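Local coordinates for protein cyanuric acid amidohydrolase (Azorhizobium caulinodans, PDB 4NQ3) that hydrolyses cyanuric acid, opening its s-triazine ring to give carboxybiuret, a step in the breakdown of herbicides such as atrazine, at residues 72-80 against 226-237; 29-40 against 86-95. All coordinates share one frame; numbering follows the deposited sequence.

Interaction 1 (72-80 against 226-237). With BR8 (barbituric acid), chain C.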
loop_
_atom_site.group_PDB
_atom_site.type_symbol
_atom_site.label_atom_id
_atom_site.label_comp_id
_atom_site.label_asym_id
_atom_site.label_seq_id
_atom_site.Cartn_x
_atom_site.Cartn_y
_atom_site.Cartn_z
ATOM N N ASP A 72 -31.754 10.661 12.942
ATOM C CA ASP A 72 -31.651 9.902 11.706
ATOM C C ASP A 72 -31.837 10.761 10.476
ATOM O O ASP A 72 -31.472 10.339 9.370
ATOM C CB ASP A 72 -32.662 8.761 11.698
ATOM C CG ASP A 72 -32.325 7.689 12.719
ATOM O OD1 ASP A 72 -31.113 7.468 12.998
ATOM O OD2 ASP A 72 -33.280 7.078 13.251
ATOM N N GLU A 73 -32.373 11.967 10.673
ATOM C CA GLU A 73 -32.652 12.885 9.575
ATOM C C GLU A 73 -31.455 13.768 9.281
ATOM O O GLU A 73 -31.463 14.516 8.315
ATOM C CB GLU A 73 -33.873 13.734 9.902
ATOM C CG GLU A 73 -35.170 12.947 9.831
ATOM C CD GLU A 73 -36.251 13.483 10.780
ATOM O OE1 GLU A 73 -36.237 14.697 11.101
ATOM O OE2 GLU A 73 -37.088 12.668 11.250
ATOM N N VAL A 74 -30.410 13.670 10.097
ATOM C CA VAL A 74 -29.188 14.429 9.835
ATOM C C VAL A 74 -28.389 13.736 8.745
ATOM O O VAL A 74 -28.207 12.519 8.786
ATOM C CB VAL A 74 -28.309 14.580 11.108
ATOM C CG1 VAL A 74 -27.012 15.324 10.798
ATOM C CG2 VAL A 74 -29.078 15.273 12.185
ATOM N N CYS A 75 -27.928 14.494 7.759
ATOM C CA CYS A 75 -27.113 13.909 6.705
ATOM C C CYS A 75 -25.690 13.762 7.160
ATOM O O CYS A 75 -25.042 14.756 7.524
ATOM C CB CYS A 75 -27.163 14.756 5.445
ATOM S SG CYS A 75 -28.727 14.496 4.544
ATOM N N LEU A 76 -25.208 12.522 7.153
ATOM C CA LEU A 76 -23.835 12.237 7.535
ATOM C C LEU A 76 -23.036 11.836 6.288
ATOM O O LEU A 76 -23.195 10.734 5.758
ATOM C CB LEU A 76 -23.801 11.147 8.602
ATOM C CG LEU A 76 -24.443 11.495 9.956
ATOM C CD1 LEU A 76 -24.302 10.363 10.977
ATOM C CD2 LEU A 76 -23.859 12.788 10.555
ATOM N N VAL A 77 -22.212 12.761 5.807
ATOM C CA VAL A 77 -21.285 12.508 4.708
ATOM C C VAL A 77 -19.859 12.346 5.227
ATOM O O VAL A 77 -19.181 13.334 5.516
ATOM C CB VAL A 77 -21.286 13.649 3.655
ATOM C CG1 VAL A 77 -20.413 13.278 2.496
ATOM C CG2 VAL A 77 -22.683 13.994 3.221
HETATM N N MSE A 78 -19.397 11.112 5.363
HETATM C CA MSE A 78 -18.026 10.910 5.799
HETATM C C MSE A 78 -17.178 10.525 4.610
HETATM O O MSE A 78 -17.321 9.434 4.070
HETATM C CB MSE A 78 -17.931 9.839 6.877
HETATM C CG MSE A 78 -18.677 10.176 8.177
HETATM SE SE MSE A 78 -17.910 11.704 9.125
HETATM C CE MSE A 78 -19.397 12.949 8.863
ATOM N N SER A 79 -16.313 11.433 4.182
ATOM C CA SER A 79 -15.407 11.158 3.077
ATOM C C SER A 79 -14.042 10.811 3.603
ATOM O O SER A 79 -13.419 11.632 4.279
ATOM C CB SER A 79 -15.295 12.346 2.142
ATOM O OG SER A 79 -14.503 11.991 1.032
ATOM N N GLY A 80 -13.608 9.578 3.334
ATOM C CA GLY A 80 -12.325 9.079 3.798
ATOM C C GLY A 80 -11.190 9.557 2.919
ATOM O O GLY A 80 -11.405 10.121 1.837
ATOM N N SER A 226 -19.284 11.355 -3.149
ATOM C CA SER A 226 -18.387 10.582 -2.307
ATOM C C SER A 226 -19.050 9.238 -2.002
ATOM O O SER A 226 -20.184 9.184 -1.495
ATOM C CB SER A 226 -18.073 11.354 -1.025
ATOM O OG SER A 226 -17.261 10.605 -0.152
ATOM N N SER A 227 -18.360 8.158 -2.354
ATOM C CA SER A 227 -18.919 6.819 -2.247
ATOM C C SER A 227 -18.442 6.177 -0.934
ATOM O O SER A 227 -17.407 6.546 -0.405
ATOM C CB SER A 227 -18.518 5.995 -3.474
ATOM O OG SER A 227 -19.153 4.728 -3.516
ATOM N N GLY A 228 -19.200 5.238 -0.385
ATOM C CA GLY A 228 -18.796 4.615 0.853
ATOM C C GLY A 228 -19.445 3.269 1.076
ATOM O O GLY A 228 -20.539 3.002 0.603
ATOM N N ILE A 229 -18.762 2.406 1.809
ATOM C CA ILE A 229 -19.264 1.062 2.045
ATOM C C ILE A 229 -20.362 1.045 3.093
ATOM O O ILE A 229 -21.078 0.049 3.227
ATOM C CB ILE A 229 -18.123 0.112 2.483
ATOM C CG1 ILE A 229 -18.582 -1.339 2.484
ATOM C CG2 ILE A 229 -17.602 0.489 3.845
ATOM C CD1 ILE A 229 -17.415 -2.293 2.654
ATOM N N GLU A 230 -20.515 2.151 3.816
ATOM C CA GLU A 230 -21.345 2.163 5.026
ATOM C C GLU A 230 -22.803 2.585 4.853
ATOM O O GLU A 230 -23.496 2.772 5.843
ATOM C CB GLU A 230 -20.725 3.087 6.076
ATOM C CG GLU A 230 -20.646 4.576 5.693
ATOM C CD GLU A 230 -19.420 4.861 4.812
ATOM O OE1 GLU A 230 -18.598 3.926 4.671
ATOM O OE2 GLU A 230 -19.237 6.006 4.317
ATOM N N LEU A 231 -23.277 2.790 3.633
ATOM C CA LEU A 231 -24.695 3.095 3.482
ATOM C C LEU A 231 -25.267 2.401 2.256
ATOM O O LEU A 231 -24.536 2.137 1.317
ATOM C CB LEU A 231 -24.906 4.607 3.395
ATOM C CG LEU A 231 -24.654 5.341 2.069
ATOM C CD1 LEU A 231 -25.217 6.726 2.160
ATOM C CD2 LEU A 231 -23.209 5.433 1.757
ATOM N N LEU A 232 -26.567 2.134 2.238
ATOM C CA LEU A 232 -27.148 1.491 1.067
ATOM C C LEU A 232 -27.911 2.463 0.173
ATOM O O LEU A 232 -28.212 2.134 -0.979
ATOM C CB LEU A 232 -28.060 0.342 1.480
ATOM C CG LEU A 232 -27.287 -0.761 2.195
ATOM C CD1 LEU A 232 -28.242 -1.869 2.530
ATOM C CD2 LEU A 232 -26.090 -1.264 1.346
ATOM N N GLY A 233 -28.214 3.646 0.713
ATOM C CA GLY A 233 -28.857 4.726 -0.036
ATOM C C GLY A 233 -27.976 5.954 -0.280
ATOM O O GLY A 233 -26.755 5.833 -0.479
ATOM N N HIS A 234 -28.596 7.134 -0.305
ATOM C CA HIS A 234 -27.862 8.382 -0.542
ATOM C C HIS A 234 -28.147 9.448 0.516
ATOM O O HIS A 234 -29.248 9.498 1.072
ATOM C CB HIS A 234 -28.205 8.976 -1.920
ATOM C CG HIS A 234 -28.041 8.027 -3.065
ATOM N ND1 HIS A 234 -28.996 7.094 -3.399
ATOM C CD2 HIS A 234 -27.033 7.867 -3.956
ATOM C CE1 HIS A 234 -28.585 6.400 -4.447
ATOM N NE2 HIS A 234 -27.395 6.848 -4.807
ATOM N N GLU A 235 -27.157 10.301 0.789
ATOM C CA GLU A 235 -27.393 11.541 1.543
ATOM C C GLU A 235 -27.141 12.706 0.607
ATOM O O GLU A 235 -26.121 12.743 -0.069
ATOM C CB GLU A 235 -26.495 11.645 2.755
ATOM C CG GLU A 235 -26.447 10.355 3.548
ATOM C CD GLU A 235 -27.391 10.362 4.740
ATOM O OE1 GLU A 235 -26.883 10.406 5.890
ATOM O OE2 GLU A 235 -28.631 10.298 4.526
ATOM N N ILE A 236 -28.071 13.647 0.554
ATOM C CA ILE A 236 -27.915 14.811 -0.297
ATOM C C ILE A 236 -27.885 16.100 0.532
ATOM O O ILE A 236 -28.734 16.317 1.413
ATOM C CB ILE A 236 -29.039 14.897 -1.325
ATOM C CG1 ILE A 236 -28.857 13.823 -2.393
ATOM C CG2 ILE A 236 -29.053 16.260 -1.989
ATOM C CD1 ILE A 236 -29.301 12.470 -1.953
ATOM N N VAL A 237 -26.912 16.961 0.246
ATOM C CA VAL A 237 -26.858 18.265 0.882
ATOM C C VAL A 237 -26.626 19.313 -0.179
ATOM O O VAL A 237 -25.602 19.274 -0.856
ATOM C CB VAL A 237 -25.731 18.339 1.919
ATOM C CG1 VAL A 237 -25.702 19.699 2.544
ATOM C CG2 VAL A 237 -25.954 17.293 2.974
HETATM N N1 BR8 C . -15.096 8.054 -0.921
HETATM C C2 BR8 C . -14.315 8.466 0.103
HETATM O O2 BR8 C . -14.416 7.889 1.168
HETATM N N3 BR8 C . -13.432 9.495 -0.068
HETATM C C4 BR8 C . -13.295 10.164 -1.311
HETATM O O4 BR8 C . -12.486 11.079 -1.427
HETATM C C5 BR8 C . -14.148 9.823 -2.535
HETATM C C6 BR8 C . -15.059 8.658 -2.175
HETATM O O8 BR8 C . -15.802 8.211 -3.019
HETATM O O HOH W 1 -20.552 8.264 5.112
#
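Ser79 and Ser226 meet hydroxyl to hydroxyl where strand 75-80, an outer strand of one four-stranded sheet, comes up against strand 223-227 of the next, consistent with the threefold array of repeating units that frames the active site of cyclic amide hydrolases. Their OG atoms are 3.3 Å apart, a weak hydrogen bond; the stronger partners are Lys40 for Ser79 and the active-site Lys156 for the nucleophile Ser226. In both serines OG swings opposite the backbone N (chi1 -175° and 177°), which brings the short hydroxyls up to the barbituric acid, Ser79 OG lying 2.9 Å from its N3. The main chain grips the same ring from two places, with two bonds each: Gly80 N gives to O2 and Gly80 O takes from N3, while Ser227 N reaches O8 at 2.6 Å and Ser227 O takes from N1.

Farther along, Glu235 offers an acceptor to Leu76 N, on the side of the strand that has no neighbour in its own sheet within this chain. Its chain bends at CB-CG, so that the carboxylate turns back and meets Leu76 N from above its plane; the bond to OE1 is 3.0 Å long and nearly straight (166°). An alanine in place of this glutamate would remove that acceptor and is likely to leave the Leu76 amide without its mate. Cys75, small and apolar enough for a buried seam, sets CB against Val237 CG2 at 3.7 Å and SG beside the CB of Glu235.

The next amide on this side of the strand is served by Glu230, whose OE1 forms a salt bridge with the substrate-binding Arg52. Its other oxygen works through a water, which accepts a hydrogen bond from Met78 N at 3.1 Å and donates one to Glu230 OE2 at 2.7 Å.

Interaction 2 (29-40 against 86-95). With SO4 (sulfate ion), chain D.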
loop_
_atom_site.group_PDB
_atom_site.type_symbol
_atom_site.label_atom_id
_atom_site.label_comp_id
_atom_site.label_asym_id
_atom_site.label_seq_id
_atom_site.Cartn_x
_atom_site.Cartn_y
_atom_site.Cartn_z
ATOM N N ILE A 29 -23.464 25.098 19.241
ATOM C CA ILE A 29 -24.273 24.401 18.245
ATOM C C ILE A 29 -25.534 23.875 18.918
ATOM O O ILE A 29 -25.453 23.223 19.978
ATOM C CB ILE A 29 -23.510 23.211 17.609
ATOM C CG1 ILE A 29 -22.220 23.683 16.951
ATOM C CG2 ILE A 29 -24.395 22.460 16.634
ATOM C CD1 ILE A 29 -21.301 22.552 16.599
ATOM N N ALA A 30 -26.695 24.140 18.324
ATOM C CA ALA A 30 -27.943 23.605 18.881
ATOM C C ALA A 30 -28.373 22.389 18.070
ATOM O O ALA A 30 -28.654 22.501 16.877
ATOM C CB ALA A 30 -29.006 24.643 18.881
ATOM N N PRO A 31 -28.388 21.210 18.707
ATOM C CA PRO A 31 -28.597 19.930 18.011
ATOM C C PRO A 31 -29.832 19.930 17.132
ATOM O O PRO A 31 -29.790 19.339 16.055
ATOM C CB PRO A 31 -28.743 18.928 19.152
ATOM C CG PRO A 31 -27.958 19.506 20.228
ATOM C CD PRO A 31 -28.180 21.012 20.146
ATOM N N ALA A 32 -30.898 20.590 17.579
ATOM C CA ALA A 32 -32.145 20.649 16.820
ATOM C C ALA A 32 -31.928 21.201 15.419
ATOM O O ALA A 32 -32.601 20.793 14.469
ATOM C CB ALA A 32 -33.164 21.484 17.553
ATOM N N GLY A 33 -30.952 22.088 15.279
ATOM C CA GLY A 33 -30.733 22.781 14.023
ATOM C C GLY A 33 -29.622 22.211 13.162
ATOM O O GLY A 33 -29.220 22.814 12.161
ATOM N N ILE A 34 -29.101 21.056 13.553
ATOM C CA ILE A 34 -28.054 20.425 12.770
ATOM C C ILE A 34 -28.674 19.779 11.541
ATOM O O ILE A 34 -29.493 18.872 11.658
ATOM C CB ILE A 34 -27.295 19.379 13.573
ATOM C CG1 ILE A 34 -26.478 20.044 14.664
ATOM C CG2 ILE A 34 -26.385 18.586 12.681
ATOM C CD1 ILE A 34 -25.672 19.039 15.474
ATOM N N LEU A 35 -28.299 20.271 10.366
ATOM C CA LEU A 35 -28.794 19.726 9.113
ATOM C C LEU A 35 -27.918 18.597 8.584
ATOM O O LEU A 35 -28.442 17.553 8.177
ATOM C CB LEU A 35 -28.917 20.817 8.057
ATOM C CG LEU A 35 -30.016 21.794 8.417
ATOM C CD1 LEU A 35 -30.201 22.797 7.313
ATOM C CD2 LEU A 35 -31.277 21.002 8.617
ATOM N N ALA A 36 -26.601 18.805 8.554
ATOM C CA ALA A 36 -25.711 17.797 7.983
ATOM C C ALA A 36 -24.348 17.891 8.601
ATOM O O ALA A 36 -23.963 18.948 9.067
ATOM C CB ALA A 36 -25.610 17.958 6.467
ATOM N N ILE A 37 -23.611 16.787 8.605
ATOM C CA ILE A 37 -22.211 16.833 8.992
ATOM C C ILE A 37 -21.321 16.237 7.905
ATOM O O ILE A 37 -21.541 15.109 7.491
ATOM C CB ILE A 37 -21.956 16.089 10.287
ATOM C CG1 ILE A 37 -22.867 16.590 11.396
ATOM C CG2 ILE A 37 -20.545 16.328 10.739
ATOM C CD1 ILE A 37 -22.629 15.844 12.691
ATOM N N PHE A 38 -20.344 17.002 7.416
ATOM C CA PHE A 38 -19.338 16.455 6.500
ATOM C C PHE A 38 -18.130 16.046 7.302
ATOM O O PHE A 38 -17.850 16.635 8.339
ATOM C CB PHE A 38 -18.884 17.464 5.445
ATOM C CG PHE A 38 -19.953 17.882 4.467
ATOM C CD1 PHE A 38 -21.250 17.422 4.575
ATOM C CD2 PHE A 38 -19.640 18.750 3.428
ATOM C CE1 PHE A 38 -22.213 17.829 3.670
ATOM C CE2 PHE A 38 -20.594 19.151 2.531
ATOM C CZ PHE A 38 -21.883 18.690 2.654
ATOM N N GLY A 39 -17.370 15.077 6.815
ATOM C CA GLY A 39 -16.166 14.709 7.524
ATOM C C GLY A 39 -15.085 14.264 6.575
ATOM O O GLY A 39 -15.389 13.702 5.531
ATOM N N LYS A 40 -13.831 14.519 6.937
ATOM C CA LYS A 40 -12.692 13.848 6.326
ATOM C C LYS A 40 -12.169 12.901 7.383
ATOM O O LYS A 40 -11.818 13.338 8.471
ATOM C CB LYS A 40 -11.620 14.840 5.901
ATOM C CG LYS A 40 -12.026 15.696 4.736
ATOM C CD LYS A 40 -12.436 14.814 3.571
ATOM C CE LYS A 40 -11.278 13.920 3.096
ATOM N NZ LYS A 40 -11.756 12.947 2.068
HETATM N N MSE A 86 -3.231 16.757 4.560
HETATM C CA MSE A 86 -4.644 17.069 4.766
HETATM C C MSE A 86 -5.077 16.649 6.159
HETATM O O MSE A 86 -4.753 15.552 6.594
HETATM C CB MSE A 86 -5.508 16.388 3.714
HETATM C CG MSE A 86 -6.933 16.869 3.725
HETATM SE SE MSE A 86 -7.878 16.097 2.236
HETATM C CE MSE A 86 -6.357 15.177 1.392
ATOM N N SER A 87 -5.801 17.530 6.849
ATOM C CA SER A 87 -6.099 17.378 8.275
ATOM C C SER A 87 -7.534 16.901 8.574
ATOM O O SER A 87 -8.511 17.569 8.234
ATOM C CB SER A 87 -5.835 18.714 8.965
ATOM O OG SER A 87 -6.175 18.680 10.328
ATOM N N PRO A 88 -7.664 15.747 9.241
ATOM C CA PRO A 88 -8.983 15.191 9.562
ATOM C C PRO A 88 -9.861 16.116 10.394
ATOM O O PRO A 88 -9.423 16.626 11.435
ATOM C CB PRO A 88 -8.641 13.923 10.346
ATOM C CG PRO A 88 -7.273 13.567 9.885
ATOM C CD PRO A 88 -6.575 14.853 9.652
ATOM N N HIS A 89 -11.100 16.298 9.946
ATOM C CA HIS A 89 -12.055 17.189 10.617
ATOM C C HIS A 89 -13.515 16.927 10.264
ATOM O O HIS A 89 -13.815 16.203 9.312
ATOM C CB HIS A 89 -11.729 18.630 10.273
ATOM C CG HIS A 89 -11.890 18.933 8.823
ATOM N ND1 HIS A 89 -10.958 18.549 7.885
ATOM C CD2 HIS A 89 -12.878 19.558 8.143
ATOM C CE1 HIS A 89 -11.355 18.938 6.685
ATOM N NE2 HIS A 89 -12.518 19.556 6.815
ATOM N N PHE A 90 -14.411 17.506 11.060
ATOM C CA PHE A 90 -15.846 17.539 10.763
ATOM C C PHE A 90 -16.278 18.948 10.330
ATOM O O PHE A 90 -15.766 19.942 10.821
ATOM C CB PHE A 90 -16.675 17.118 11.980
ATOM C CG PHE A 90 -16.482 15.696 12.376
ATOM C CD1 PHE A 90 -16.334 14.711 11.417
ATOM C CD2 PHE A 90 -16.434 15.340 13.719
ATOM C CE1 PHE A 90 -16.138 13.379 11.792
ATOM C CE2 PHE A 90 -16.244 14.012 14.109
ATOM C CZ PHE A 90 -16.096 13.030 13.149
ATOM N N LEU A 91 -17.228 19.017 9.415
ATOM C CA LEU A 91 -17.879 20.249 9.024
ATOM C C LEU A 91 -19.353 20.174 9.411
ATOM O O LEU A 91 -20.123 19.461 8.754
ATOM C CB LEU A 91 -17.759 20.427 7.533
ATOM C CG LEU A 91 -17.692 21.854 7.086
ATOM C CD1 LEU A 91 -16.694 22.562 7.972
ATOM C CD2 LEU A 91 -17.258 21.838 5.641
ATOM N N VAL A 92 -19.770 20.873 10.464
ATOM C CA VAL A 92 -21.174 20.802 10.873
ATOM C C VAL A 92 -21.967 21.962 10.303
ATOM O O VAL A 92 -21.582 23.116 10.465
ATOM C CB VAL A 92 -21.349 20.816 12.387
ATOM C CG1 VAL A 92 -22.836 20.771 12.712
ATOM C CG2 VAL A 92 -20.663 19.616 13.000
ATOM N N PHE A 93 -23.066 21.639 9.634
ATOM C CA PHE A 93 -23.964 22.610 9.005
ATOM C C PHE A 93 -25.231 22.757 9.828
ATOM O O PHE A 93 -26.023 21.808 9.912
ATOM C CB PHE A 93 -24.323 22.157 7.594
ATOM C CG PHE A 93 -23.182 22.231 6.625
ATOM C CD1 PHE A 93 -22.877 23.425 5.980
ATOM C CD2 PHE A 93 -22.420 21.108 6.346
ATOM C CE1 PHE A 93 -21.818 23.494 5.071
ATOM C CE2 PHE A 93 -21.358 21.161 5.440
ATOM C CZ PHE A 93 -21.056 22.359 4.799
ATOM N N GLU A 94 -25.432 23.934 10.419
ATOM C CA GLU A 94 -26.554 24.181 11.317
ATOM C C GLU A 94 -27.484 25.228 10.740
ATOM O O GLU A 94 -27.033 26.159 10.113
ATOM C CB GLU A 94 -26.018 24.648 12.673
ATOM C CG GLU A 94 -27.055 24.891 13.763
ATOM C CD GLU A 94 -26.430 25.487 15.026
ATOM O OE1 GLU A 94 -25.220 25.799 14.973
ATOM O OE2 GLU A 94 -27.131 25.651 16.060
ATOM N N ARG A 95 -28.786 25.063 10.915
ATOM C CA ARG A 95 -29.743 26.113 10.569
ATOM C C ARG A 95 -30.219 26.795 11.865
ATOM O O ARG A 95 -30.678 26.116 12.778
ATOM C CB ARG A 95 -30.930 25.518 9.797
ATOM C CG ARG A 95 -32.042 26.497 9.429
ATOM C CD ARG A 95 -33.176 25.818 8.657
ATOM N NE ARG A 95 -33.772 24.753 9.455
ATOM C CZ ARG A 95 -34.377 23.674 8.952
ATOM N NH1 ARG A 95 -34.457 23.505 7.632
ATOM N NH2 ARG A 95 -34.884 22.745 9.772
HETATM S S SO4 D . -35.914 20.138 7.059
HETATM O O1 SO4 D . -37.150 19.351 7.134
HETATM O O2 SO4 D . -36.079 21.349 6.241
HETATM O O3 SO4 D . -35.509 20.508 8.422
HETATM O O4 SO4 D . -34.897 19.296 6.419
#
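Glu94 reaches from its strand to the backbone of Ala30, where OE2 accepts the amide N at 2.8 Å from above the carboxylate plane. With CG opposite the backbone N (chi1 -177°) and the rest extended, the chain passes along the Gly33 carbonyl and the carboxylate reaches Ile29 and Ala30; OE1 takes a bond from His7. A buried acid is thus met on both oxygens, and a long, weak ion pair of OE2 with Lys5 adds to this.

Strands 34-40 and 89-95, the central pair of the four-stranded mixed sheet of the first repeating unit, run antiparallel with a classic beta bulge near one end. There Phe93 O accepts two amides, Leu35 N at 2.8 Å and, more weakly, Ala36 N at 3.3 Å, while Phe93 N returns a bond to Ala36 O. Beyond the bulge Phe38 and Leu91 exchange both their bonds, and Lys40 N gives to His89 O. Before it, Arg95 N binds Gly33 O; glycine suits this place, since a CB would run into Arg95 O.

Mostly apolar side chains line both faces. Val92 lies alongside Ile37 on one; on the other, Phe93 turns its edge to Phe38 in a T-shaped pair, planes at 61°, with CE2 over the ring centre and 3.6 Å from Phe38 CD2. His89 stays beside Lys40 CG, its ring held by ND1 donating to Ser87 O at 2.7 Å, while Lys40 NZ leaves for Gly80 O, Ser79 OG and Val332 O.

At the exposed end Leu35 CD2 lies over one guanidinium face of Arg95, whose NH2 binds O3 of a sulfate, probably from the crystallisation liquor and shared with Arg111, at 2.7 Å. The chemistry implies that Glu94 and Lys40 find their polar partners within the chain, whereas Arg95 probably just meets an available anion.

Interaction 2 lies in the interior of the sheet whose outer strand takes part in interaction 1, and their centres are 13 Å apart. Strand 34-41 runs parallel to strand 75-80 and is probably bonded to it through Ile37 N to Cys75 O (2.7 Å) and Ser79 N to Gly39 O (2.8 Å). The alternate amides of strand 75-80, those of Leu76 and Met78, are turned instead to the 226-237 side. Lys40 is the chemical bridge: it leaves the pairing of 29-40 with 86-95 to bind Ser79 and Gly80 beside the barbituric acid, whereas the sulfate belongs to the far end of interaction 2.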